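Local coordinates for pumilio homology domain family member 4 (Saccharomyces cerevisiae, PDB 3BWT), which binds mRNA through its Pumilio homology domain, the single-stranded RNA-binding part present here, and takes part in regulating gene expression, at residues Tyr222-His226 with Thr255-Ser259; Gln174-Asp178 with Tyr211-Lys215; Leu120-Val125 with Phe151-Ala155; Gln289-Asp293 with Gly329-Leu333. Residues are numbered along the deposited sequence.

Interaction 1: residues Tyr222-His226 with Thr255-Ser259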
loop_
_atom_site.group_PDB
_atom_site.type_symbol
_atom_site.label_atom_id
_atom_site.label_comp_id
_atom_site.label_asym_id
_atom_site.label_seq_id
_atom_site.Cartn_x
_atom_site.Cartn_y
_atom_site.Cartn_z
ATOM N N TYR A 222 3.388 20.802 6.067
ATOM C CA TYR A 222 3.864 19.926 7.134
ATOM C C TYR A 222 3.095 20.050 8.444
ATOM O O TYR A 222 3.006 21.127 9.030
ATOM C CB TYR A 222 5.358 20.139 7.358
ATOM C CG TYR A 222 6.160 19.886 6.109
ATOM C CD1 TYR A 222 6.313 20.873 5.142
ATOM C CD2 TYR A 222 6.743 18.653 5.878
ATOM C CE1 TYR A 222 7.042 20.635 3.986
ATOM C CE2 TYR A 222 7.466 18.406 4.730
ATOM C CZ TYR A 222 7.615 19.397 3.789
ATOM O OH TYR A 222 8.338 19.142 2.647
ATOM N N ASP A 223 2.547 18.928 8.896
ATOM C CA ASP A 223 1.795 18.879 10.140
ATOM C C ASP A 223 2.277 17.698 10.983
ATOM O O ASP A 223 2.940 17.891 12.004
ATOM C CB ASP A 223 0.286 18.785 9.860
ATOM C CG ASP A 223 -0.543 18.584 11.125
ATOM O OD1 ASP A 223 0.050 18.430 12.215
ATOM O OD2 ASP A 223 -1.792 18.574 11.032
ATOM N N TYR A 224 1.950 16.477 10.556
ATOM C CA TYR A 224 2.291 15.288 11.334
ATOM C C TYR A 224 3.784 14.989 11.265
ATOM O O TYR A 224 4.350 14.392 12.182
ATOM C CB TYR A 224 1.447 14.083 10.911
ATOM C CG TYR A 224 -0.020 14.249 11.247
ATOM C CD1 TYR A 224 -0.488 14.016 12.537
ATOM C CD2 TYR A 224 -0.934 14.673 10.280
ATOM C CE1 TYR A 224 -1.828 14.189 12.852
ATOM C CE2 TYR A 224 -2.270 14.843 10.581
ATOM C CZ TYR A 224 -2.714 14.602 11.868
ATOM O OH TYR A 224 -4.046 14.779 12.169
ATOM N N THR A 225 4.426 15.424 10.187
ATOM C CA THR A 225 5.862 15.293 10.086
ATOM C C THR A 225 6.499 15.910 11.326
ATOM O O THR A 225 7.315 15.289 11.997
ATOM C CB THR A 225 6.388 15.989 8.820
ATOM O OG1 THR A 225 5.908 15.295 7.659
ATOM C CG2 THR A 225 7.903 16.000 8.802
ATOM N N HIS A 226 6.111 17.139 11.640
ATOM C CA HIS A 226 6.691 17.835 12.780
ATOM C C HIS A 226 6.364 17.129 14.087
ATOM O O HIS A 226 7.208 17.034 14.978
ATOM C CB HIS A 226 6.238 19.299 12.825
ATOM C CG HIS A 226 6.829 20.148 11.742
ATOM N ND1 HIS A 226 6.058 20.805 10.805
ATOM C CD2 HIS A 226 8.118 20.442 11.442
ATOM C CE1 HIS A 226 6.847 21.471 9.979
ATOM N NE2 HIS A 226 8.101 21.266 10.341
ATOM N N THR A 255 14.273 14.270 4.587
ATOM C CA THR A 255 13.219 15.259 4.417
ATOM C C THR A 255 13.747 16.657 4.742
ATOM O O THR A 255 13.837 17.041 5.912
ATOM C CB THR A 255 12.012 14.934 5.290
ATOM O OG1 THR A 255 11.577 13.603 4.991
ATOM C CG2 THR A 255 10.868 15.924 5.034
ATOM N N ALA A 256 14.076 17.413 3.696
ATOM C CA ALA A 256 14.850 18.648 3.839
ATOM C C ALA A 256 14.505 19.519 5.049
ATOM O O ALA A 256 15.410 19.945 5.766
ATOM C CB ALA A 256 14.803 19.466 2.561
ATOM N N ILE A 257 13.217 19.775 5.286
ATOM C CA ILE A 257 12.833 20.700 6.357
ATOM C C ILE A 257 13.000 20.154 7.760
ATOM O O ILE A 257 12.830 20.896 8.726
ATOM C CB ILE A 257 11.375 21.195 6.263
ATOM C CG1 ILE A 257 10.417 20.068 6.646
ATOM C CG2 ILE A 257 11.081 21.801 4.892
ATOM C CD1 ILE A 257 9.183 20.537 7.405
ATOM N N VAL A 258 13.298 18.864 7.891
ATOM C CA VAL A 258 13.534 18.303 9.219
ATOM C C VAL A 258 14.902 17.656 9.325
ATOM O O VAL A 258 15.287 17.190 10.393
ATOM C CB VAL A 258 12.444 17.311 9.644
ATOM C CG1 VAL A 258 11.203 18.051 10.076
ATOM C CG2 VAL A 258 12.135 16.326 8.521
ATOM N N SER A 259 15.641 17.644 8.219
ATOM C CA SER A 259 16.995 17.090 8.195
ATOM C C SER A 259 17.811 17.569 9.393
ATOM O O SER A 259 18.292 16.771 10.201
ATOM C CB SER A 259 17.729 17.499 6.911
ATOM O OG SER A 259 16.984 17.190 5.743
#
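A small apolar contact with a CH-pi interaction at its heart joins two successive Pumilio repeats here: the start of helix 224-232, in repeat 6, meets the start of helix 256-279, in repeat 7. The central element is Ile-257. Its CD1 lies over one face of the Tyr-222 ring, 3.5 Å from the ring centroid and 18° off the normal, close enough to touch Tyr-222 CG at 3.4 Å. The same methyl lies obliquely to the His-226 ring, with 3.2 Å between Ile-257 CD1 and His-226 NE2, so it touches both rings. The ethyl arm suits this place, slim enough to lie against a ring and apolar enough to gain from it; the CA atoms of Tyr-222 and Ile-257 are 9.0 Å apart, those of His-226 and Val-258 7.7 Å.

Deeper in, three beta-branched residues fill the gap: Thr-225 CG2 packs on Val-258 CG1 at 4.1 Å, and Thr-255 CG2 lies 4.2 Å from Tyr-222 CE2. Each threonine offers its methyl to the neighbouring repeat while its hydroxyl is satisfied within its own, Thr-225 OG1 by Glu-216 and Thr-255 OG1 by the carbonyl of Lys-251. No hydrogen bond crosses between the segments, so their mutual attraction rests on dispersion, the hydrophobic effect and the weak pull of a methyl group on an aromatic face.

Interaction 2: residues Gln174-Asp178 with Tyr211-Lys215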
loop_
_atom_site.group_PDB
_atom_site.type_symbol
_atom_site.label_atom_id
_atom_site.label_comp_id
_atom_site.label_asym_id
_atom_site.label_seq_id
_atom_site.Cartn_x
_atom_site.Cartn_y
_atom_site.Cartn_z
ATOM N N GLN A 174 -1.746 2.839 3.780
ATOM C CA GLN A 174 -1.113 3.795 2.875
ATOM C C GLN A 174 -2.058 4.258 1.761
ATOM O O GLN A 174 -1.960 5.386 1.285
ATOM C CB GLN A 174 0.194 3.231 2.299
ATOM C CG GLN A 174 1.296 3.062 3.344
ATOM C CD GLN A 174 2.568 2.448 2.773
ATOM O OE1 GLN A 174 2.628 2.123 1.584
ATOM N NE2 GLN A 174 3.595 2.302 3.612
ATOM N N ARG A 175 -2.957 3.384 1.347
ATOM C CA ARG A 175 -3.954 3.755 0.354
ATOM C C ARG A 175 -4.935 4.775 0.951
ATOM O O ARG A 175 -5.418 5.667 0.249
ATOM C CB ARG A 175 -4.685 2.511 -0.145
ATOM C CG ARG A 175 -5.118 2.564 -1.596
ATOM C CD ARG A 175 -4.018 3.092 -2.493
ATOM N NE ARG A 175 -2.856 2.215 -2.534
ATOM C CZ ARG A 175 -2.493 1.505 -3.598
ATOM N NH1 ARG A 175 -3.201 1.577 -4.718
ATOM N NH2 ARG A 175 -1.418 0.727 -3.543
ATOM N N CYS A 176 -5.213 4.647 2.249
ATOM C CA CYS A 176 -6.075 5.588 2.960
ATOM C C CYS A 176 -5.495 6.993 2.907
ATOM O O CYS A 176 -6.217 7.963 2.669
ATOM C CB CYS A 176 -6.276 5.162 4.416
ATOM S SG CYS A 176 -7.356 3.707 4.655
ATOM N N LEU A 177 -4.189 7.102 3.129
ATOM C CA LEU A 177 -3.515 8.399 3.097
ATOM C C LEU A 177 -3.403 8.948 1.683
ATOM O O LEU A 177 -3.188 10.142 1.494
ATOM C CB LEU A 177 -2.121 8.302 3.708
ATOM C CG LEU A 177 -2.109 7.956 5.190
ATOM C CD1 LEU A 177 -0.690 7.840 5.663
ATOM C CD2 LEU A 177 -2.856 8.999 5.976
ATOM N N ASP A 178 -3.531 8.068 0.694
ATOM C CA ASP A 178 -3.474 8.472 -0.703
ATOM C C ASP A 178 -4.761 9.170 -1.134
ATOM O O ASP A 178 -4.724 10.147 -1.871
ATOM C CB ASP A 178 -3.240 7.254 -1.599
ATOM C CG ASP A 178 -1.771 6.880 -1.719
ATOM O OD1 ASP A 178 -0.912 7.625 -1.205
ATOM O OD2 ASP A 178 -1.472 5.834 -2.336
ATOM N N TYR A 211 5.383 6.938 5.477
ATOM C CA TYR A 211 4.503 7.337 4.403
ATOM C C TYR A 211 3.805 8.656 4.729
ATOM O O TYR A 211 3.524 9.461 3.842
ATOM C CB TYR A 211 3.494 6.234 4.097
ATOM C CG TYR A 211 2.950 6.326 2.691
ATOM C CD1 TYR A 211 3.802 6.253 1.593
ATOM C CD2 TYR A 211 1.596 6.508 2.462
ATOM C CE1 TYR A 211 3.317 6.345 0.312
ATOM C CE2 TYR A 211 1.098 6.609 1.179
ATOM C CZ TYR A 211 1.961 6.526 0.107
ATOM O OH TYR A 211 1.464 6.627 -1.171
ATOM N N ILE A 212 3.527 8.872 6.007
ATOM C CA ILE A 212 2.917 10.112 6.446
ATOM C C ILE A 212 3.803 11.259 6.021
ATOM O O ILE A 212 3.328 12.262 5.508
ATOM C CB ILE A 212 2.773 10.149 7.973
ATOM C CG1 ILE A 212 1.771 9.088 8.426
ATOM C CG2 ILE A 212 2.387 11.567 8.452
ATOM C CD1 ILE A 212 1.695 8.924 9.923
ATOM N N ILE A 213 5.101 11.097 6.240
ATOM C CA ILE A 213 6.069 12.129 5.907
ATOM C C ILE A 213 6.199 12.277 4.400
ATOM O O ILE A 213 6.181 13.380 3.872
ATOM C CB ILE A 213 7.419 11.809 6.528
ATOM C CG1 ILE A 213 7.255 11.691 8.042
ATOM C CG2 ILE A 213 8.443 12.876 6.174
ATOM C CD1 ILE A 213 8.548 11.512 8.790
ATOM N N THR A 214 6.317 11.153 3.711
ATOM C CA THR A 214 6.315 11.129 2.255
ATOM C C THR A 214 5.186 11.967 1.667
ATOM O O THR A 214 5.392 12.764 0.749
ATOM C CB THR A 214 6.169 9.682 1.751
ATOM O OG1 THR A 214 7.396 8.986 1.983
ATOM C CG2 THR A 214 5.824 9.641 0.261
ATOM N N LYS A 215 3.993 11.771 2.212
ATOM C CA LYS A 215 2.787 12.406 1.706
ATOM C C LYS A 215 2.800 13.900 1.975
ATOM O O LYS A 215 2.553 14.714 1.075
ATOM C CB LYS A 215 1.553 11.750 2.333
ATOM C CG LYS A 215 1.009 10.594 1.508
ATOM C CD LYS A 215 0.025 11.124 0.455
ATOM C CE LYS A 215 0.058 10.311 -0.826
ATOM N NZ LYS A 215 -0.625 10.996 -1.958
#
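Tyr-211 opens the contact and has the largest share of it. Gln-174 CD lies over one face of its ring; the closest side-chain atoms of the pair are Gln-174 CB and Tyr-211 CD2, 3.6 Å apart. Leu-177 CD1 sits at the ring edge, 4.2 Å from Tyr-211 CD2. Tyr-211 OH donates a hydrogen bond to Asp-178 OD1 at 2.6 Å, although the position of that oxygen is less certain. An amphipathic tyrosine thus spans apolar and charged neighbours. Ile-212 turns to the buried side, its CG1 3.9 Å from Leu-177 CD1, a fit of branched aliphatic chains. One turn after Tyr-211, Lys-215 lays its methylene chain along Leu-177 and brings NZ 3.5 Å from Asp-178 OD1 in a salt bridge; Glu-218 is a second partner for NZ. The axes of segments 174-178 and 211-215 approach to 10.4 Å and cross at -20°, nearly parallel, as expected for equivalent helices of adjacent repeats. Such side-by-side second helices line the concave, RNA-binding face of the Pumilio superhelix.

Interaction 3: residues Leu120-Val125 with Phe151-Ala155; sequences LRPYTV and FIFDA
In Pumilio repeat 4 of the all-helical PUF solenoid, at its border with repeat 5, the turn leading into helix 124-128 packs against helix 146-158. Residues 121-122 form a short 3-10 segment, with Tyr-123 N bonded to Leu-120 O at 2.7 Å, and Tyr-123 is the N-cap. The facing helix is kinked at residues 151 and 152, whose N atoms lack bonds to the preceding turn; Ala-155 N then bonds to Phe-151 O at 2.9 Å. In register, CA of Arg-121 is 6.2 Å from CA of Phe-151, and CA of Thr-124 is 6.4 Å from CA of Ala-155.

Phe-151 adopts chi1 72° (p) and chi2 -83°. The p well is normally crowded in a helix, and the kink probably eases it. The rotamer carries the large flat ring to the turn, where CE2 lies 4.2 Å from Leu-120 CB and CD2 lies 3.8 Å from Arg-121 CA. Leu-120 is mt. Arg-121 starts t, t and sends its guanidinium to Asp-118. Thr-124, m at -55°, points OG1 at Arg-121 O, donating a 3.0 Å hydrogen bond, while OG1 also meets the Phe-151 ring edge, 3.3 Å from CD2. Its CG2 lies 4.2 Å from CG1 of Ile-152 (mt). Val-125 (t) sets CG2 4.2 Å from Ala-155 O. Alanine's small side chain permits the tight approach that completes the contact: Thr-124 CB to Ala-155 CB, 3.6 Å.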
loop_
_atom_site.group_PDB
_atom_site.type_symbol
_atom_site.label_atom_id
_atom_site.label_comp_id
_atom_site.label_asym_id
_atom_site.label_seq_id
_atom_site.Cartn_x
_atom_site.Cartn_y
_atom_site.Cartn_z
ATOM N N LEU A 120 -19.154 -5.352 2.114
ATOM C CA LEU A 120 -17.778 -5.449 2.583
ATOM C C LEU A 120 -17.631 -5.036 4.033
ATOM O O LEU A 120 -16.867 -5.632 4.773
ATOM C CB LEU A 120 -16.860 -4.592 1.714
ATOM C CG LEU A 120 -16.669 -5.104 0.288
ATOM C CD1 LEU A 120 -15.884 -4.122 -0.573
ATOM C CD2 LEU A 120 -15.988 -6.468 0.329
ATOM N N ARG A 121 -18.376 -4.013 4.431
ATOM C CA ARG A 121 -18.216 -3.397 5.744
ATOM C C ARG A 121 -17.997 -4.402 6.873
ATOM O O ARG A 121 -17.026 -4.306 7.618
ATOM C CB ARG A 121 -19.411 -2.496 6.045
ATOM C CG ARG A 121 -19.366 -1.775 7.375
ATOM C CD ARG A 121 -20.451 -0.723 7.392
ATOM N NE ARG A 121 -21.742 -1.316 7.054
ATOM C CZ ARG A 121 -22.689 -0.717 6.337
ATOM N NH1 ARG A 121 -22.498 0.511 5.861
ATOM N NH2 ARG A 121 -23.830 -1.355 6.087
ATOM N N PRO A 122 -18.900 -5.373 7.010
ATOM C CA PRO A 122 -18.762 -6.324 8.118
ATOM C C PRO A 122 -17.391 -7.008 8.181
ATOM O O PRO A 122 -17.025 -7.525 9.237
ATOM C CB PRO A 122 -19.838 -7.367 7.815
ATOM C CG PRO A 122 -20.844 -6.648 6.998
ATOM C CD PRO A 122 -20.099 -5.630 6.194
ATOM N N TYR A 123 -16.641 -7.011 7.085
ATOM C CA TYR A 123 -15.439 -7.832 7.003
ATOM C C TYR A 123 -14.161 -7.043 6.757
ATOM O O TYR A 123 -13.147 -7.605 6.370
ATOM C CB TYR A 123 -15.621 -8.882 5.909
ATOM C CG TYR A 123 -16.989 -9.508 5.949
ATOM C CD1 TYR A 123 -17.326 -10.427 6.935
ATOM C CD2 TYR A 123 -17.949 -9.164 5.014
ATOM C CE1 TYR A 123 -18.577 -10.984 6.980
ATOM C CE2 TYR A 123 -19.193 -9.712 5.052
ATOM C CZ TYR A 123 -19.508 -10.619 6.035
ATOM O OH TYR A 123 -20.770 -11.163 6.051
ATOM N N THR A 124 -14.197 -5.745 7.012
ATOM C CA THR A 124 -13.106 -4.869 6.596
ATOM C C THR A 124 -11.711 -5.243 7.126
ATOM O O THR A 124 -10.741 -5.239 6.369
ATOM C CB THR A 124 -13.416 -3.409 6.929
ATOM O OG1 THR A 124 -14.672 -3.052 6.341
ATOM C CG2 THR A 124 -12.309 -2.495 6.393
ATOM N N VAL A 125 -11.598 -5.552 8.410
ATOM C CA VAL A 125 -10.295 -5.919 8.954
ATOM C C VAL A 125 -9.790 -7.216 8.324
ATOM O O VAL A 125 -8.666 -7.286 7.826
ATOM C CB VAL A 125 -10.329 -6.087 10.481
ATOM C CG1 VAL A 125 -9.111 -6.828 10.928
ATOM C CG2 VAL A 125 -10.399 -4.737 11.164
ATOM N N PHE A 151 -16.240 3.688 5.694
ATOM C CA PHE A 151 -16.302 2.500 6.532
ATOM C C PHE A 151 -14.923 1.901 6.756
ATOM O O PHE A 151 -14.666 1.277 7.789
ATOM C CB PHE A 151 -17.238 1.445 5.928
ATOM C CG PHE A 151 -16.692 0.773 4.694
ATOM C CD1 PHE A 151 -16.815 1.370 3.452
ATOM C CD2 PHE A 151 -16.066 -0.463 4.781
ATOM C CE1 PHE A 151 -16.316 0.751 2.310
ATOM C CE2 PHE A 151 -15.562 -1.090 3.646
ATOM C CZ PHE A 151 -15.689 -0.481 2.405
ATOM N N ILE A 152 -14.038 2.087 5.780
ATOM C CA ILE A 152 -12.691 1.551 5.869
ATOM C C ILE A 152 -11.905 2.316 6.931
ATOM O O ILE A 152 -11.241 1.716 7.772
ATOM C CB ILE A 152 -11.985 1.572 4.501
ATOM C CG1 ILE A 152 -12.714 0.628 3.541
ATOM C CG2 ILE A 152 -10.536 1.158 4.642
ATOM C CD1 ILE A 152 -12.412 0.820 2.081
ATOM N N PHE A 153 -12.014 3.638 6.909
ATOM C CA PHE A 153 -11.398 4.471 7.935
ATOM C C PHE A 153 -11.966 4.162 9.309
ATOM O O PHE A 153 -11.237 4.156 10.297
ATOM C CB PHE A 153 -11.603 5.954 7.620
ATOM C CG PHE A 153 -10.613 6.504 6.640
ATOM C CD1 PHE A 153 -10.825 6.387 5.283
ATOM C CD2 PHE A 153 -9.471 7.142 7.078
ATOM C CE1 PHE A 153 -9.917 6.892 4.386
ATOM C CE2 PHE A 153 -8.555 7.649 6.181
ATOM C CZ PHE A 153 -8.775 7.523 4.838
ATOM N N ASP A 154 -13.270 3.913 9.375
ATOM C CA ASP A 154 -13.913 3.606 10.646
ATOM C C ASP A 154 -13.379 2.289 11.211
ATOM O O ASP A 154 -12.998 2.206 12.381
ATOM C CB ASP A 154 -15.434 3.536 10.492
ATOM C CG ASP A 154 -16.056 4.879 10.139
ATOM O OD1 ASP A 154 -15.394 5.924 10.317
ATOM O OD2 ASP A 154 -17.220 4.889 9.684
ATOM N N ALA A 155 -13.347 1.260 10.372
ATOM C CA ALA A 155 -12.886 -0.055 10.804
ATOM C C ALA A 155 -11.426 -0.011 11.236
ATOM O O ALA A 155 -11.024 -0.685 12.186
ATOM C CB ALA A 155 -13.085 -1.078 9.694
#

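Interaction 4: residues Gln289-Asp293 with Gly329-Leu333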
loop_
_atom_site.group_PDB
_atom_site.type_symbol
_atom_site.label_atom_id
_atom_site.label_comp_id
_atom_site.label_asym_id
_atom_site.label_seq_id
_atom_site.Cartn_x
_atom_site.Cartn_y
_atom_site.Cartn_z
ATOM N N GLN A 289 26.049 7.532 7.274
ATOM C CA GLN A 289 26.453 7.906 5.931
ATOM C C GLN A 289 25.434 8.848 5.323
ATOM O O GLN A 289 25.776 9.743 4.557
ATOM C CB GLN A 289 26.611 6.677 5.047
ATOM C CG GLN A 289 27.102 7.008 3.654
ATOM C CD GLN A 289 27.316 5.775 2.809
ATOM O OE1 GLN A 289 27.078 4.654 3.260
ATOM N NE2 GLN A 289 27.757 5.970 1.570
ATOM N N THR A 290 24.171 8.640 5.667
ATOM C CA THR A 290 23.131 9.550 5.235
ATOM C C THR A 290 23.364 10.919 5.854
ATOM O O THR A 290 23.237 11.935 5.177
ATOM C CB THR A 290 21.743 9.042 5.612
ATOM O OG1 THR A 290 21.392 7.977 4.729
ATOM C CG2 THR A 290 20.720 10.146 5.463
ATOM N N ALA A 291 23.722 10.929 7.135
ATOM C CA ALA A 291 23.921 12.167 7.881
ATOM C C ALA A 291 25.001 13.022 7.239
ATOM O O ALA A 291 24.830 14.226 7.061
ATOM C CB ALA A 291 24.279 11.862 9.320
ATOM N N LEU A 292 26.111 12.384 6.893
ATOM C CA LEU A 292 27.205 13.055 6.201
ATOM C C LEU A 292 26.787 13.531 4.816
ATOM O O LEU A 292 27.134 14.631 4.409
ATOM C CB LEU A 292 28.413 12.120 6.076
ATOM C CG LEU A 292 29.174 11.814 7.366
ATOM C CD1 LEU A 292 29.886 10.464 7.277
ATOM C CD2 LEU A 292 30.144 12.931 7.686
ATOM N N ASP A 293 26.056 12.692 4.087
ATOM C CA ASP A 293 25.660 13.011 2.725
ATOM C C ASP A 293 24.745 14.225 2.715
ATOM O O ASP A 293 24.996 15.194 1.997
ATOM C CB ASP A 293 24.975 11.812 2.066
ATOM C CG ASP A 293 24.457 12.123 0.661
ATOM O OD1 ASP A 293 25.233 12.638 -0.170
ATOM O OD2 ASP A 293 23.268 11.842 0.388
ATOM N N GLY A 329 34.344 7.382 2.475
ATOM C CA GLY A 329 33.950 7.938 1.197
ATOM C C GLY A 329 33.157 9.218 1.347
ATOM O O GLY A 329 33.052 10.010 0.409
ATOM N N MET A 330 32.601 9.429 2.535
ATOM C CA MET A 330 31.729 10.572 2.763
ATOM C C MET A 330 32.487 11.722 3.404
ATOM O O MET A 330 31.894 12.746 3.740
ATOM C CB MET A 330 30.555 10.173 3.666
ATOM C CG MET A 330 29.869 8.867 3.284
ATOM S SD MET A 330 29.164 8.893 1.622
ATOM C CE MET A 330 28.354 10.492 1.644
ATOM N N LEU A 331 33.799 11.565 3.549
ATOM C CA LEU A 331 34.550 12.391 4.491
ATOM C C LEU A 331 35.106 13.739 4.035
ATOM O O LEU A 331 35.122 14.688 4.823
ATOM C CB LEU A 331 35.649 11.579 5.168
ATOM C CG LEU A 331 35.177 11.035 6.511
ATOM C CD1 LEU A 331 36.372 10.630 7.357
ATOM C CD2 LEU A 331 34.330 12.091 7.223
ATOM N N HIS A 332 35.579 13.847 2.801
ATOM C CA HIS A 332 36.229 15.102 2.418
ATOM C C HIS A 332 35.505 15.867 1.313
ATOM O O HIS A 332 35.573 17.096 1.259
ATOM C CB HIS A 332 37.707 14.869 2.101
ATOM C CG HIS A 332 38.458 14.231 3.229
ATOM N ND1 HIS A 332 38.849 14.930 4.351
ATOM C CD2 HIS A 332 38.859 12.951 3.424
ATOM C CE1 HIS A 332 39.472 14.113 5.181
ATOM N NE2 HIS A 332 39.492 12.906 4.643
ATOM N N LEU A 333 34.811 15.127 0.452
ATOM C CA LEU A 333 33.905 15.688 -0.551
ATOM C C LEU A 333 34.135 17.173 -0.848
ATOM O O LEU A 333 33.834 17.655 -1.942
ATOM C CB LEU A 333 32.456 15.459 -0.112
ATOM C CG LEU A 333 31.871 14.068 -0.366
ATOM C CD1 LEU A 333 32.962 13.012 -0.416
ATOM C CD2 LEU A 333 30.833 13.727 0.699
#
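Met-330, which has by far the most surface covered, reaches from the C-terminal tail onto helix 284-298 of Pumilio repeat 8. All three of its chi angles are m, so the side chain curls over the helix instead of extending past it. An unbranched, pliable thioether can fold onto the helix and touch Gln-289, Leu-292 and Asp-293 at once: its CB rests 3.7 Å from Leu-292 CD1, and its terminal CE lies 3.7 Å from Asp-293 CB.

Leu-292 is the apolar counterpart. Its CB points toward the tail, and its two methyls serve different neighbours, CD1 meeting Met-330 and CD2 lying 4.3 Å from Leu-331 CD2. Leu-306 and Ile-327 also touch this leucine, so it is packed by helices 300-310 and 322-328 as well.

Gln-289 approaches one turn earlier. Extended in t, t, it carries NE2 to 3.2 Å from Met-330 SD, a weak hydrogen bond with an N-H to sulphur angle of 145°. The backbone of Met-330 is held separately, its carbonyl bonded to Tyr-303 OH. With sulphur a poor acceptor and methyl contacts predominating, the tail adheres here mainly through shape and hydrophobicity, the amide adding a modest directional preference.

In the fold
All four contacts lie along one curved solenoid of Pumilio repeats, and in chain order they run 3, 2, 1, 4. Interactions 3 and 2, with centres 19 Å apart, touch where Phe-153 CZ lies 3.4 Å from Cys-176 O. Interactions 2 and 1 are closer, with centres 14 Å apart, and meet through helix 205-219: Ile-213 CG2 is 3.4 Å from Thr-255 OG1. Interaction 4 stands apart at the C-terminal end, its nearest atoms about 8 Å from interaction 1, while the centres of interactions 3 and 4 are 46 Å apart. Interaction 2 pairs second helices of the kind lining the concave RNA-binding face in PUF proteins; helix 284-298 of interaction 4 is probably their equivalent in repeat 8.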